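Local atomic coordinates of trans-4-hydroxy-L-proline dehydratase (Clostridioides difficile 70-100-2010, PDB entry 6VXC), a protein that catalyses the radical-based dehydration of trans-4-hydroxy-L-proline to (S)-1-pyrroline-5-carboxylate in the anaerobic breakdown of hydroxyproline. Residues A[303-315]-A[373-385]. Numbering follows the deposited sequence.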
ATOM      1  N   GLY A 303      -4.020   1.250 -12.063  1.00 10.74           N
ATOM      2  CA  GLY A 303      -5.360   1.003 -11.560  1.00  9.21           C
ATOM      3  C   GLY A 303      -6.136   0.050 -12.445  1.00 11.69           C
ATOM      4  O   GLY A 303      -5.815  -1.139 -12.494  1.00 10.71           O
ATOM      5  N   ARG A 304      -7.160   0.551 -13.142  1.00 10.73           N
ATOM      6  CA  ARG A 304      -8.037  -0.280 -13.968  1.00 10.42           C
ATOM      7  C   ARG A 304      -7.424  -0.459 -15.362  1.00 10.89           C
ATOM      8  O   ARG A 304      -7.956  -0.015 -16.380  1.00 12.99           O
ATOM      9  CB  ARG A 304      -9.433   0.334 -14.021  1.00 11.03           C
ATOM     10  CG  ARG A 304     -10.074   0.588 -12.642  1.00  8.21           C
ATOM     11  CD  ARG A 304     -10.585  -0.704 -11.938  1.00  8.97           C
ATOM     12  NE  ARG A 304     -11.748  -1.214 -12.654  1.00 11.26           N
ATOM     13  CZ  ARG A 304     -11.723  -2.270 -13.459  1.00 10.50           C
ATOM     14  NH1 ARG A 304     -10.598  -2.951 -13.614  1.00 10.50           N
ATOM     15  NH2 ARG A 304     -12.817  -2.631 -14.109  1.00 10.13           N
ATOM     16  N   LEU A 305      -6.273  -1.140 -15.360  1.00  9.79           N
ATOM     17  CA  LEU A 305      -5.450  -1.266 -16.557  1.00 10.83           C
ATOM     18  C   LEU A 305      -6.221  -1.892 -17.714  1.00 10.85           C
ATOM     19  O   LEU A 305      -6.115  -1.420 -18.845  1.00 13.71           O
ATOM     20  CB  LEU A 305      -4.191  -2.077 -16.234  1.00  8.84           C
ATOM     21  CG  LEU A 305      -3.184  -2.326 -17.358  1.00 10.62           C
ATOM     22  CD1 LEU A 305      -2.636  -1.022 -17.915  1.00  9.72           C
ATOM     23  CD2 LEU A 305      -2.040  -3.237 -16.878  1.00 10.31           C
ATOM     24  N   ASP A 306      -7.023  -2.937 -17.453  1.00 12.09           N
ATOM     25  CA  ASP A 306      -7.736  -3.583 -18.555  1.00 13.00           C
ATOM     26  C   ASP A 306      -8.779  -2.656 -19.174  1.00 14.26           C
ATOM     27  O   ASP A 306      -9.080  -2.785 -20.363  1.00 12.58           O
ATOM     28  CB  ASP A 306      -8.376  -4.940 -18.137  1.00 13.26           C
ATOM     29  CG  ASP A 306      -9.345  -4.866 -16.921  1.00 12.79           C
ATOM     30  OD1 ASP A 306      -9.607  -3.777 -16.378  1.00 13.17           O
ATOM     31  OD2 ASP A 306      -9.861  -5.960 -16.532  1.00 12.44           O
ATOM     32  N   GLN A 307      -9.334  -1.715 -18.401  1.00 11.93           N
ATOM     33  CA  GLN A 307     -10.270  -0.757 -18.983  1.00 12.16           C
ATOM     34  C   GLN A 307      -9.548   0.266 -19.859  1.00 12.93           C
ATOM     35  O   GLN A 307     -10.054   0.647 -20.918  1.00 14.53           O
ATOM     36  CB  GLN A 307     -11.071  -0.045 -17.889  1.00 11.17           C
ATOM     37  CG  GLN A 307     -11.817  -0.988 -16.910  1.00  9.74           C
ATOM     38  CD  GLN A 307     -12.692  -1.992 -17.624  1.00 13.10           C
ATOM     39  OE1 GLN A 307     -13.701  -1.631 -18.248  1.00 14.54           O
ATOM     40  NE2 GLN A 307     -12.300  -3.261 -17.565  1.00 11.77           N
ATOM     41  N   HIS A 308      -8.365   0.715 -19.445  1.00 12.36           N
ATOM     42  CA  HIS A 308      -7.673   1.746 -20.215  1.00 14.86           C
ATOM     43  C   HIS A 308      -7.088   1.176 -21.503  1.00 14.12           C
ATOM     44  O   HIS A 308      -7.078   1.860 -22.531  1.00 15.70           O
ATOM     45  CB  HIS A 308      -6.586   2.410 -19.361  1.00 12.51           C
ATOM     46  CG  HIS A 308      -7.120   3.011 -18.101  1.00 13.00           C
ATOM     47  ND1 HIS A 308      -6.614   2.706 -16.855  1.00 14.57           N
ATOM     48  CD2 HIS A 308      -8.163   3.847 -17.891  1.00 11.94           C
ATOM     49  CE1 HIS A 308      -7.314   3.342 -15.933  1.00 11.13           C
ATOM     50  NE2 HIS A 308      -8.259   4.042 -16.536  1.00 16.97           N
ATOM     51  N   LEU A 309      -6.585  -0.062 -21.462  1.00 13.64           N
ATOM     52  CA  LEU A 309      -5.904  -0.626 -22.625  1.00 13.43           C
ATOM     53  C   LEU A 309      -6.862  -1.221 -23.655  1.00 14.59           C
ATOM     54  O   LEU A 309      -6.515  -1.283 -24.836  1.00 17.74           O
ATOM     55  CB  LEU A 309      -4.896  -1.688 -22.191  1.00 13.26           C
ATOM     56  CG  LEU A 309      -3.641  -1.218 -21.455  1.00 12.52           C
ATOM     57  CD1 LEU A 309      -2.722  -2.396 -21.186  1.00 11.03           C
ATOM     58  CD2 LEU A 309      -2.906  -0.109 -22.225  1.00 15.05           C
ATOM     59  N   ASN A 310      -8.050  -1.653 -23.249  1.00 15.49           N
ATOM     60  CA  ASN A 310      -8.904  -2.384 -24.183  1.00 17.95           C
ATOM     61  C   ASN A 310      -9.252  -1.589 -25.436  1.00 18.13           C
ATOM     62  O   ASN A 310      -9.249  -2.186 -26.523  1.00 17.53           O
ATOM     63  CB  ASN A 310     -10.182  -2.867 -23.487  1.00 15.39           C
ATOM     64  CG  ASN A 310     -10.954  -3.868 -24.347  1.00 18.57           C
ATOM     65  OD1 ASN A 310     -10.446  -4.942 -24.681  1.00 16.33           O
ATOM     66  ND2 ASN A 310     -12.175  -3.509 -24.724  1.00 18.78           N
ATOM     67  N   PRO A 311      -9.575  -0.291 -25.372  1.00 17.25           N
ATOM     68  CA  PRO A 311      -9.808   0.449 -26.627  1.00 15.40           C
ATOM     69  C   PRO A 311      -8.605   0.433 -27.556  1.00 16.53           C
ATOM     70  O   PRO A 311      -8.761   0.237 -28.769  1.00 17.66           O
ATOM     71  CB  PRO A 311     -10.157   1.868 -26.137  1.00 17.68           C
ATOM     72  CG  PRO A 311     -10.722   1.650 -24.760  1.00 19.93           C
ATOM     73  CD  PRO A 311      -9.913   0.512 -24.180  1.00 15.37           C
ATOM     74  N   PHE A 312      -7.400   0.590 -27.010  1.00 15.00           N
ATOM     75  CA  PHE A 312      -6.193   0.508 -27.820  1.00 14.34           C
ATOM     76  C   PHE A 312      -6.021  -0.887 -28.404  1.00 16.79           C
ATOM     77  O   PHE A 312      -5.706  -1.036 -29.592  1.00 18.27           O
ATOM     78  CB  PHE A 312      -4.976   0.877 -26.964  1.00 15.84           C
ATOM     79  CG  PHE A 312      -4.941   2.328 -26.517  1.00 14.52           C
ATOM     80  CD1 PHE A 312      -4.534   3.325 -27.378  1.00 16.38           C
ATOM     81  CD2 PHE A 312      -5.358   2.678 -25.255  1.00 16.73           C
ATOM     82  CE1 PHE A 312      -4.500   4.638 -26.972  1.00 18.50           C
ATOM     83  CE2 PHE A 312      -5.342   3.995 -24.836  1.00 15.83           C
ATOM     84  CZ  PHE A 312      -4.913   4.975 -25.695  1.00 18.26           C
ATOM     85  N   TYR A 313      -6.249  -1.917 -27.588  1.00 15.13           N
ATOM     86  CA  TYR A 313      -6.110  -3.289 -28.062  1.00 14.44           C
ATOM     87  C   TYR A 313      -7.025  -3.535 -29.252  1.00 13.53           C
ATOM     88  O   TYR A 313      -6.575  -3.956 -30.319  1.00 16.97           O
ATOM     89  CB  TYR A 313      -6.427  -4.273 -26.927  1.00 11.56           C
ATOM     90  CG  TYR A 313      -6.287  -5.727 -27.320  1.00 13.94           C
ATOM     91  CD1 TYR A 313      -5.028  -6.293 -27.488  1.00 11.91           C
ATOM     92  CD2 TYR A 313      -7.402  -6.543 -27.484  1.00 15.60           C
ATOM     93  CE1 TYR A 313      -4.878  -7.617 -27.837  1.00 12.86           C
ATOM     94  CE2 TYR A 313      -7.265  -7.885 -27.835  1.00 14.50           C
ATOM     95  CZ  TYR A 313      -5.998  -8.406 -28.010  1.00 14.39           C
ATOM     96  OH  TYR A 313      -5.845  -9.714 -28.355  1.00 19.46           O
ATOM     97  N   GLU A 314      -8.313  -3.232 -29.087  1.00 14.75           N
ATOM     98  CA  GLU A 314      -9.285  -3.477 -30.144  1.00 16.91           C
ATOM     99  C   GLU A 314      -8.935  -2.695 -31.402  1.00 20.42           C
ATOM    100  O   GLU A 314      -8.960  -3.237 -32.513  1.00 19.51           O
ATOM    101  CB  GLU A 314     -10.684  -3.126 -29.638  1.00 18.89           C
ATOM    102  CG  GLU A 314     -11.182  -4.075 -28.557  1.00 22.72           C
ATOM    103  CD  GLU A 314     -12.635  -3.848 -28.197  1.00 28.72           C
ATOM    104  OE1 GLU A 314     -13.213  -2.859 -28.670  1.00 33.36           O
ATOM    105  OE2 GLU A 314     -13.206  -4.655 -27.429  1.00 33.60           O
ATOM    106  N   ARG A 315      -8.585  -1.418 -31.243  1.00 18.56           N
ATOM    107  CA  ARG A 315      -8.207  -0.596 -32.385  1.00 20.32           C
ATOM    108  C   ARG A 315      -6.958  -1.154 -33.067  1.00 21.55           C
ATOM    109  O   ARG A 315      -6.924  -1.317 -34.293  1.00 23.63           O
ATOM    110  CB  ARG A 315      -8.004   0.849 -31.903  1.00 17.37           C
ATOM    111  CG  ARG A 315      -7.981   1.943 -32.934  1.00 26.49           C
ATOM    112  CD  ARG A 315      -8.374   3.323 -32.290  1.00 26.26           C
ATOM    113  NE  ARG A 315      -7.704   3.576 -31.004  1.00 24.82           N
ATOM    114  CZ  ARG A 315      -8.315   3.884 -29.857  1.00 24.99           C
ATOM    115  NH1 ARG A 315      -9.638   4.003 -29.790  1.00 33.23           N
ATOM    116  NH2 ARG A 315      -7.601   4.091 -28.761  1.00 26.89           N
ATOM    117  N   GLN A 373     -21.282  -1.692 -16.215  1.00 12.46           N
ATOM    118  CA  GLN A 373     -21.570  -3.062 -16.615  1.00 16.08           C
ATOM    119  C   GLN A 373     -20.288  -3.902 -16.577  1.00 13.88           C
ATOM    120  O   GLN A 373     -19.186  -3.379 -16.432  1.00 12.94           O
ATOM    121  CB  GLN A 373     -22.234  -3.070 -18.004  1.00 16.60           C
ATOM    122  CG  GLN A 373     -23.623  -2.378 -18.017  1.00 18.86           C
ATOM    123  CD  GLN A 373     -24.664  -3.056 -17.085  1.00 24.57           C
ATOM    124  OE1 GLN A 373     -24.647  -4.277 -16.900  1.00 26.50           O
ATOM    125  NE2 GLN A 373     -25.545  -2.255 -16.484  1.00 22.03           N
ATOM    126  N   ASP A 374     -20.448  -5.219 -16.723  1.00 12.26           N
ATOM    127  CA  ASP A 374     -19.336  -6.168 -16.668  1.00 12.52           C
ATOM    128  C   ASP A 374     -18.127  -5.678 -17.453  1.00 13.67           C
ATOM    129  O   ASP A 374     -18.226  -5.374 -18.639  1.00 13.93           O
ATOM    130  CB  ASP A 374     -19.790  -7.536 -17.202  1.00 14.19           C
ATOM    131  CG  ASP A 374     -18.626  -8.493 -17.420  1.00 16.24           C
ATOM    132  OD1 ASP A 374     -17.589  -8.352 -16.726  1.00 16.54           O
ATOM    133  OD2 ASP A 374     -18.752  -9.387 -18.286  1.00 18.02           O
ATOM    134  N   GLY A 375     -16.983  -5.586 -16.773  1.00 16.52           N
ATOM    135  CA  GLY A 375     -15.764  -5.048 -17.351  1.00  9.68           C
ATOM    136  C   GLY A 375     -14.756  -6.059 -17.858  1.00 12.28           C
ATOM    137  O   GLY A 375     -13.724  -5.670 -18.416  1.00 12.45           O
ATOM    138  N   VAL A 376     -15.008  -7.352 -17.663  1.00 12.32           N
ATOM    139  CA  VAL A 376     -14.095  -8.362 -18.187  1.00 11.95           C
ATOM    140  C   VAL A 376     -14.029  -8.237 -19.701  1.00 12.78           C
ATOM    141  O   VAL A 376     -15.057  -8.205 -20.383  1.00 15.24           O
ATOM    142  CB  VAL A 376     -14.538  -9.762 -17.740  1.00 12.78           C
ATOM    143  CG1 VAL A 376     -13.785 -10.835 -18.512  1.00 10.97           C
ATOM    144  CG2 VAL A 376     -14.310  -9.907 -16.231  1.00 11.88           C
ATOM    145  N   ASN A 377     -12.818  -8.127 -20.228  1.00 13.93           N
ATOM    146  CA  ASN A 377     -12.587  -8.005 -21.660  1.00 15.28           C
ATOM    147  C   ASN A 377     -11.353  -8.836 -21.993  1.00 14.57           C
ATOM    148  O   ASN A 377     -10.767  -9.489 -21.123  1.00 13.49           O
ATOM    149  CB  ASN A 377     -12.454  -6.523 -22.082  1.00 14.92           C
ATOM    150  CG  ASN A 377     -11.284  -5.808 -21.404  1.00 14.32           C
ATOM    151  OD1 ASN A 377     -10.179  -6.351 -21.300  1.00 14.61           O
ATOM    152  ND2 ASN A 377     -11.529  -4.578 -20.933  1.00 13.93           N
ATOM    153  N   GLU A 378     -10.935  -8.794 -23.258  1.00 16.62           N
ATOM    154  CA  GLU A 378      -9.826  -9.646 -23.677  1.00 18.28           C
ATOM    155  C   GLU A 378      -8.545  -9.285 -22.944  1.00 14.49           C
ATOM    156  O   GLU A 378      -7.736 -10.166 -22.638  1.00 14.63           O
ATOM    157  CB  GLU A 378      -9.593  -9.549 -25.189  1.00 22.47           C
ATOM    158  CG  GLU A 378     -10.571 -10.352 -26.016  1.00 32.55           C
ATOM    159  CD  GLU A 378     -10.606 -11.817 -25.597  1.00 38.67           C
ATOM    160  OE1 GLU A 378     -11.689 -12.288 -25.166  1.00 39.30           O
ATOM    161  OE2 GLU A 378      -9.547 -12.482 -25.660  1.00 36.12           O
ATOM    162  N   VAL A 379      -8.328  -7.993 -22.677  1.00 13.47           N
ATOM    163  CA  VAL A 379      -7.117  -7.604 -21.958  1.00 13.95           C
ATOM    164  C   VAL A 379      -7.136  -8.183 -20.554  1.00 10.80           C
ATOM    165  O   VAL A 379      -6.088  -8.543 -20.020  1.00 12.60           O
ATOM    166  CB  VAL A 379      -6.928  -6.063 -21.916  1.00 13.39           C
ATOM    167  CG1 VAL A 379      -5.669  -5.727 -21.123  1.00 14.94           C
ATOM    168  CG2 VAL A 379      -6.806  -5.459 -23.332  1.00 13.84           C
ATOM    169  N   SER A 380      -8.318  -8.279 -19.939  1.00 12.22           N
ATOM    170  CA  SER A 380      -8.423  -8.873 -18.607  1.00 11.28           C
ATOM    171  C   SER A 380      -7.832 -10.270 -18.587  1.00 12.38           C
ATOM    172  O   SER A 380      -7.109 -10.644 -17.653  1.00 14.01           O
ATOM    173  CB  SER A 380      -9.884  -8.930 -18.139  1.00  9.75           C
ATOM    174  OG  SER A 380     -10.581  -7.731 -18.366  1.00 13.68           O
ATOM    175  N   TYR A 381      -8.163 -11.072 -19.597  1.00 11.77           N
ATOM    176  CA  TYR A 381      -7.644 -12.429 -19.645  1.00 10.79           C
ATOM    177  C   TYR A 381      -6.161 -12.448 -19.972  1.00 11.50           C
ATOM    178  O   TYR A 381      -5.435 -13.306 -19.467  1.00 14.58           O
ATOM    179  CB  TYR A 381      -8.448 -13.266 -20.642  1.00 13.25           C
ATOM    180  CG  TYR A 381      -9.780 -13.690 -20.088  1.00 14.29           C
ATOM    181  CD1 TYR A 381      -9.848 -14.659 -19.094  1.00 11.98           C
ATOM    182  CD2 TYR A 381     -10.965 -13.122 -20.546  1.00 13.61           C
ATOM    183  CE1 TYR A 381     -11.055 -15.073 -18.566  1.00 13.56           C
ATOM    184  CE2 TYR A 381     -12.188 -13.520 -20.023  1.00 14.44           C
ATOM    185  CZ  TYR A 381     -12.226 -14.498 -19.030  1.00 17.61           C
ATOM    186  OH  TYR A 381     -13.435 -14.904 -18.516  1.00 16.95           O
ATOM    187  N   ILE A 382      -5.691 -11.501 -20.796  1.00 11.63           N
ATOM    188  CA  ILE A 382      -4.259 -11.391 -21.041  1.00 13.31           C
ATOM    189  C   ILE A 382      -3.515 -11.096 -19.733  1.00 13.36           C
ATOM    190  O   ILE A 382      -2.483 -11.706 -19.447  1.00 14.38           O
ATOM    191  CB  ILE A 382      -3.971 -10.334 -22.125  1.00 11.31           C
ATOM    192  CG1 ILE A 382      -4.633 -10.702 -23.460  1.00 14.57           C
ATOM    193  CG2 ILE A 382      -2.491 -10.214 -22.359  1.00 12.69           C
ATOM    194  CD1 ILE A 382      -4.534  -9.587 -24.526  1.00 14.68           C
ATOM    195  N   ILE A 383      -4.034 -10.173 -18.915  1.00 11.85           N
ATOM    196  CA  ILE A 383      -3.373  -9.854 -17.642  1.00  9.40           C
ATOM    197  C   ILE A 383      -3.296 -11.086 -16.741  1.00 11.06           C
ATOM    198  O   ILE A 383      -2.258 -11.362 -16.128  1.00 10.61           O
ATOM    199  CB  ILE A 383      -4.100  -8.688 -16.946  1.00  9.77           C
ATOM    200  CG1 ILE A 383      -3.877  -7.396 -17.752  1.00 11.18           C
ATOM    201  CG2 ILE A 383      -3.641  -8.554 -15.476  1.00  9.35           C
ATOM    202  CD1 ILE A 383      -4.778  -6.229 -17.354  1.00 12.01           C
ATOM    203  N   LEU A 384      -4.387 -11.854 -16.651  1.00 11.04           N
ATOM    204  CA  LEU A 384      -4.338 -13.090 -15.870  1.00 12.22           C
ATOM    205  C   LEU A 384      -3.276 -14.049 -16.405  1.00 12.08           C
ATOM    206  O   LEU A 384      -2.528 -14.653 -15.625  1.00 12.92           O
ATOM    207  CB  LEU A 384      -5.713 -13.756 -15.836  1.00 11.11           C
ATOM    208  CG  LEU A 384      -6.832 -13.070 -15.050  1.00 13.47           C
ATOM    209  CD1 LEU A 384      -8.016 -14.017 -14.887  1.00 12.61           C
ATOM    210  CD2 LEU A 384      -6.341 -12.587 -13.679  1.00 13.08           C
ATOM    211  N   ASP A 385      -3.160 -14.165 -17.734  1.00 11.78           N
ATOM    212  CA  ASP A 385      -2.113 -15.010 -18.302  1.00 13.33           C
ATOM    213  C   ASP A 385      -0.716 -14.500 -17.946  1.00 11.73           C
ATOM    214  O   ASP A 385       0.178 -15.301 -17.648  1.00 14.18           O
ATOM    215  CB  ASP A 385      -2.252 -15.112 -19.825  1.00 12.56           C
ATOM    216  CG  ASP A 385      -3.419 -15.984 -20.261  1.00 15.90           C
ATOM    217  OD1 ASP A 385      -3.903 -16.809 -19.455  1.00 19.55           O
ATOM    218  OD2 ASP A 385      -3.848 -15.841 -21.422  1.00 17.22           O
TER
HETATM  219  O   HOH W   1     -14.122  -2.928 -20.634  1.00 17.36           O
HETATM  220  O   HOH W   2     -11.896  -7.074 -25.627  1.00 24.48           O
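N377 caps helix 378-385 and at the same time bonds into the side of helix 305-315. Its ND2 donates to the backbone O of D306, 3.1 Å away, from above the carbonyl plane. That oxygen also takes the helical bond from N310 N, which arrives from the opposite face. The side-chain amide of N310 stacks on that of N377, with the planes 7° apart. The other end of the N377 amide, OD1, accepts from S380 N, and S380 OG accepts from N377 N: a capping box.

S380 OG also donates to D306 OD2 at 2.6 Å. CG of D306 sits between its own backbone N and carbonyl carbon (chi1 56°), which directs the carboxylate to the serine. G366 N gives OD2 a second donor. OD1 is held by Q307 NE2 and, more weakly, by R304 NH1 in a salt bridge. Q307 bends at chi2, and its NE2 also donates to G375 O, 2.9 Å away. A water joins Q307 OE1 to N377 ND2; another links N310 OD1 and E314 OE2 to E378 N.

Beside this polar network, V379 fits as a knob among D306, L309, N310 and Y313. I382 CD1 meets the Y313 ring at CE1 (3.9 Å), and I383 CD1 packs against D306 CB. The axes of 305-315 and 378-385 approach to 8.6 Å, with 120° between their N-to-C directions. T365 of strand 362-366 touches D306, S380 and I383. Two helices beside an outermost sheet strand in the PFL-like domain of a glycyl radical enzyme are thus joined by the side chains of a capping box, which also bond to D306, and by a knob-into-hole valine.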